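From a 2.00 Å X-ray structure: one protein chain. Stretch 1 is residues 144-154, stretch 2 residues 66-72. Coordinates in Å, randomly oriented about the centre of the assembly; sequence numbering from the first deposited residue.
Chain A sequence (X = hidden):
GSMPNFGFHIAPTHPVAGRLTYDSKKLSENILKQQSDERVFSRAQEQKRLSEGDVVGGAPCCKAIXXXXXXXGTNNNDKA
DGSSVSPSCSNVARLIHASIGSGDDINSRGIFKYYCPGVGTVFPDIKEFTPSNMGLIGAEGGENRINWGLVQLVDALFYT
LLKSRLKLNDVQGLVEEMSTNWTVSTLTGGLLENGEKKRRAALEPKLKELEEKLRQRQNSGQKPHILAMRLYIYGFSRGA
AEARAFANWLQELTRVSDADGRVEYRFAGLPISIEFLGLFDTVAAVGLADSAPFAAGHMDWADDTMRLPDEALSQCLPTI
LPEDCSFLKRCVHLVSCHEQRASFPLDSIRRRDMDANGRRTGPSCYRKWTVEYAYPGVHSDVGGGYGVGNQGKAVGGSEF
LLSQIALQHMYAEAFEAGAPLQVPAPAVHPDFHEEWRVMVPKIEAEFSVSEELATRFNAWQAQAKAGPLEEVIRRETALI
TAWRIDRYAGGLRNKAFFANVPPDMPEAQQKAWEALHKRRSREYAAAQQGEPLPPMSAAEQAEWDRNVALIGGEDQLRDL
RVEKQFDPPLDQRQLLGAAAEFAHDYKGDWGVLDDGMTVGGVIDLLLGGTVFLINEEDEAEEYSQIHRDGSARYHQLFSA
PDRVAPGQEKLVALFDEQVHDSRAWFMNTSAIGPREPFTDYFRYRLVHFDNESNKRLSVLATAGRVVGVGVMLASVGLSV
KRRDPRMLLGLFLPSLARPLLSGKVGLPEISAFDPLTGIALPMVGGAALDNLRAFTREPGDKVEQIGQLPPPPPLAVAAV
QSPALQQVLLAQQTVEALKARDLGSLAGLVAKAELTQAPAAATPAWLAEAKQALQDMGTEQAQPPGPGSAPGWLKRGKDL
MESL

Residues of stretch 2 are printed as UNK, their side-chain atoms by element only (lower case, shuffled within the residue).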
# COMPACT_ATOMS: atom_id res chain seq x y z
N ASN A 144 3.74 -10.92 7.26
CA ASN A 144 4.06 -10.85 8.68
C ASN A 144 3.31 -9.72 9.39
O ASN A 144 2.96 -9.85 10.57
CB ASN A 144 5.56 -10.64 8.89
CG ASN A 144 6.38 -11.83 8.45
OD1 ASN A 144 5.88 -12.96 8.35
ND2 ASN A 144 7.66 -11.59 8.19
N ARG A 145 3.09 -8.62 8.68
CA ARG A 145 2.29 -7.52 9.24
C ARG A 145 0.80 -7.88 9.42
O ARG A 145 0.19 -7.56 10.45
CB ARG A 145 2.46 -6.26 8.38
CG ARG A 145 3.85 -5.64 8.54
CD ARG A 145 4.13 -4.52 7.54
NE ARG A 145 5.38 -3.83 7.84
CZ ARG A 145 6.58 -4.38 7.71
NH1 ARG A 145 6.71 -5.64 7.29
NH2 ARG A 145 7.66 -3.68 8.00
N ILE A 146 0.23 -8.55 8.43
CA ILE A 146 -1.13 -9.07 8.55
C ILE A 146 -1.24 -10.03 9.75
O ILE A 146 -2.15 -9.91 10.58
CB ILE A 146 -1.56 -9.81 7.25
CG1 ILE A 146 -1.56 -8.82 6.07
CG2 ILE A 146 -2.95 -10.39 7.38
CD1 ILE A 146 -1.41 -9.50 4.73
N ASN A 147 -0.30 -10.95 9.86
CA ASN A 147 -0.36 -11.92 10.95
C ASN A 147 -0.14 -11.32 12.34
O ASN A 147 -0.78 -11.74 13.31
CB ASN A 147 0.57 -13.12 10.66
CG ASN A 147 0.01 -14.02 9.56
OD1 ASN A 147 -1.20 -14.15 9.42
ND2 ASN A 147 0.90 -14.62 8.75
N TRP A 148 0.75 -10.34 12.42
CA TRP A 148 0.92 -9.53 13.62
C TRP A 148 -0.43 -8.92 13.99
O TRP A 148 -0.85 -8.97 15.15
CB TRP A 148 1.90 -8.38 13.34
CG TRP A 148 2.18 -7.52 14.55
CD1 TRP A 148 3.10 -7.77 15.53
CD2 TRP A 148 1.56 -6.27 14.89
NE1 TRP A 148 3.09 -6.76 16.46
CE2 TRP A 148 2.15 -5.83 16.10
CE3 TRP A 148 0.56 -5.49 14.32
CZ2 TRP A 148 1.77 -4.65 16.73
CZ3 TRP A 148 0.18 -4.32 14.94
CH2 TRP A 148 0.78 -3.90 16.14
N GLY A 149 -1.11 -8.37 12.98
CA GLY A 149 -2.43 -7.79 13.16
C GLY A 149 -3.39 -8.78 13.78
O GLY A 149 -4.04 -8.47 14.80
N LEU A 150 -3.48 -9.98 13.20
CA LEU A 150 -4.30 -11.04 13.78
C LEU A 150 -3.94 -11.32 15.25
O LEU A 150 -4.83 -11.39 16.10
CB LEU A 150 -4.23 -12.31 12.92
CG LEU A 150 -4.93 -12.18 11.56
CD1 LEU A 150 -4.60 -13.34 10.64
CD2 LEU A 150 -6.45 -12.07 11.77
N VAL A 151 -2.65 -11.43 15.55
CA VAL A 151 -2.19 -11.67 16.92
C VAL A 151 -2.66 -10.58 17.89
O VAL A 151 -3.03 -10.89 19.03
CB VAL A 151 -0.65 -11.81 16.99
CG1 VAL A 151 -0.16 -11.95 18.43
CG2 VAL A 151 -0.19 -13.00 16.16
N GLN A 152 -2.67 -9.33 17.44
CA GLN A 152 -3.07 -8.22 18.32
C GLN A 152 -4.49 -8.36 18.87
O GLN A 152 -4.79 -7.84 19.96
CB GLN A 152 -2.92 -6.88 17.61
CG GLN A 152 -1.50 -6.59 17.20
CD GLN A 152 -0.50 -7.00 18.26
OE1 GLN A 152 -0.42 -6.37 19.32
NE2 GLN A 152 0.24 -8.05 18.00
N LEU A 153 -5.35 -9.05 18.12
CA LEU A 153 -6.71 -9.32 18.54
C LEU A 153 -6.69 -10.30 19.72
O LEU A 153 -7.44 -10.16 20.71
CB LEU A 153 -7.48 -9.96 17.39
CG LEU A 153 -7.71 -9.18 16.08
CD1 LEU A 153 -8.72 -9.94 15.23
CD2 LEU A 153 -8.20 -7.76 16.33
N VAL A 154 -5.81 -11.29 19.59
CA VAL A 154 -5.61 -12.27 20.64
C VAL A 154 -5.15 -11.52 21.88
O VAL A 154 -5.67 -11.75 22.97
CB VAL A 154 -4.59 -13.36 20.22
CG1 VAL A 154 -4.14 -14.17 21.43
CG2 VAL A 154 -5.16 -14.28 19.17
N UNK A 66 -13.64 -3.04 21.78
CA UNK A 66 -13.56 -2.22 20.57
C UNK A 66 -12.10 -2.06 20.21
O UNK A 66 -11.29 -1.62 21.04
c UNK A 66 -15.71 -0.90 20.97
n UNK A 66 -17.78 -0.96 21.71
c UNK A 66 -17.84 -0.87 20.39
n UNK A 66 -16.60 -0.83 19.92
c UNK A 66 -14.22 -0.85 20.78
c UNK A 66 -16.46 -0.98 22.10
N UNK A 67 -11.74 -2.44 18.98
CA UNK A 67 -10.34 -2.50 18.59
C UNK A 67 -10.08 -1.75 17.29
O UNK A 67 -10.65 -2.07 16.26
c UNK A 67 -8.43 -3.99 17.92
c UNK A 67 -9.89 -3.95 18.36
c UNK A 67 -10.11 -4.81 19.61
c UNK A 67 -10.08 -6.30 19.33
N UNK A 68 -9.19 -0.76 17.35
CA UNK A 68 -8.70 -0.10 16.15
C UNK A 68 -7.32 -0.66 15.76
O UNK A 68 -6.43 -0.77 16.61
c UNK A 68 -8.14 2.10 15.08
c UNK A 68 -8.58 1.41 16.36
o UNK A 68 -9.85 1.95 16.77
N UNK A 69 -7.16 -1.00 14.47
CA UNK A 69 -5.90 -1.49 13.90
C UNK A 69 -5.53 -0.65 12.66
O UNK A 69 -6.32 -0.54 11.73
c UNK A 69 -5.22 -5.22 12.79
c UNK A 69 -6.06 -2.95 13.50
c UNK A 69 -3.69 -3.58 13.84
c UNK A 69 -4.88 -3.73 12.93
N UNK A 70 -4.35 -0.04 12.66
CA UNK A 70 -3.91 0.77 11.53
C UNK A 70 -2.66 0.18 10.90
O UNK A 70 -1.65 0.02 11.58
N UNK A 71 -2.75 -0.15 9.61
CA UNK A 71 -1.61 -0.62 8.83
C UNK A 71 -1.12 0.53 7.94
O UNK A 71 -1.81 0.93 6.97
c UNK A 71 -3.47 -5.30 9.90
c UNK A 71 -1.65 -3.96 9.11
c UNK A 71 -2.11 -5.10 9.75
c UNK A 71 -3.89 -3.21 8.81
c UNK A 71 -2.02 -1.78 7.93
c UNK A 71 -4.37 -4.35 9.43
c UNK A 71 -2.53 -3.00 8.65
N UNK A 72 0.06 1.04 8.27
CA UNK A 72 0.61 2.21 7.58
C UNK A 72 1.13 1.84 6.20
O UNK A 72 1.24 0.65 5.85
o UNK A 72 1.19 4.88 7.22
c UNK A 72 1.74 4.37 8.23
o UNK A 72 2.30 5.06 9.12
c UNK A 72 1.73 2.86 8.39

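Stretch 2 runs as a strand from position 66 to 71, nearly antiparallel to the helix of stretch 1, with an angle of 165° between the two directions and an axial closest approach of 10.0 Å.

Position 66 carries one carbon followed by a five-membered ring of three carbons and two nitrogens. The ring stays out of reach of the helix. Such a ring is an imidazole, so the residue is His66; both ring nitrogens are hydrogen-bonded elsewhere in the structure.

At position 67 there are four side-chain carbons, forked at the first, with one arm two carbons long. This beta-branched chain points toward the helix, and the end of its longer arm meets Leu153. The residue is Ile67, whose CD1 lies 3.8 Å from Leu153 CD2, an apolar contact.

Position 68 has a single carbon bearing one oxygen and one carbon, and it touches nothing on stretch 1. That hydroxyl and methyl on one carbon make it Thr68; in the alternation of the strand its side chain falls out of reach of the helix, unlike those at 67 and 69.

Position 69 again has four carbons, but the fork comes at the second. The side chain points toward the helix and reaches both Trp148 and Gly149. It is Leu69, with rotamer t for chi1 and p for chi2: CD1 is 4.1 Å from Trp148 CZ3, while CD2 packs 3.8 Å from Gly149 CA.

Position 70 has no side-chain atoms at all and makes no contact with the helix; it is Gly70.

Position 71 shows one carbon and then a ring of six carbons, with no oxygen attached, lying against Arg145, Ile146 and Gly149. The absence of a hydroxyl identifies Phe71. Its CE1 sits 3.4 Å from Arg145 O, which approaches the ring edge near its plane, and its CZ is 4.2 Å from Gly149 CA.

Position 72 has two carbons, the second carrying two oxygens. This carboxylate, beyond the strand and out of reach of the helix, belongs to Asp72.

The contact buries 304 Å² and contains no hydrogen bonds across the stretches; it rests on packing. Residues 67, 69 and 71 meet the helix in reverse order, with Leu153, Gly149 and Arg145 as their nearest backbone neighbours. Gly149 is central to the fit: an ideal CB there would point toward the strand, clashing with Phe71 CZ at 2.8 Å and crowding Leu69 CD2 at 3.2 Å. The bare glycine backbone thus lets Leu69 and Phe71 close onto the helix. Arg145 O, meanwhile, accepts the helical hydrogen bond from Gly149 N at 3.0 Å while it faces the Phe71 ring edge.

Stretch 2, residues 66-72: HITLGFD
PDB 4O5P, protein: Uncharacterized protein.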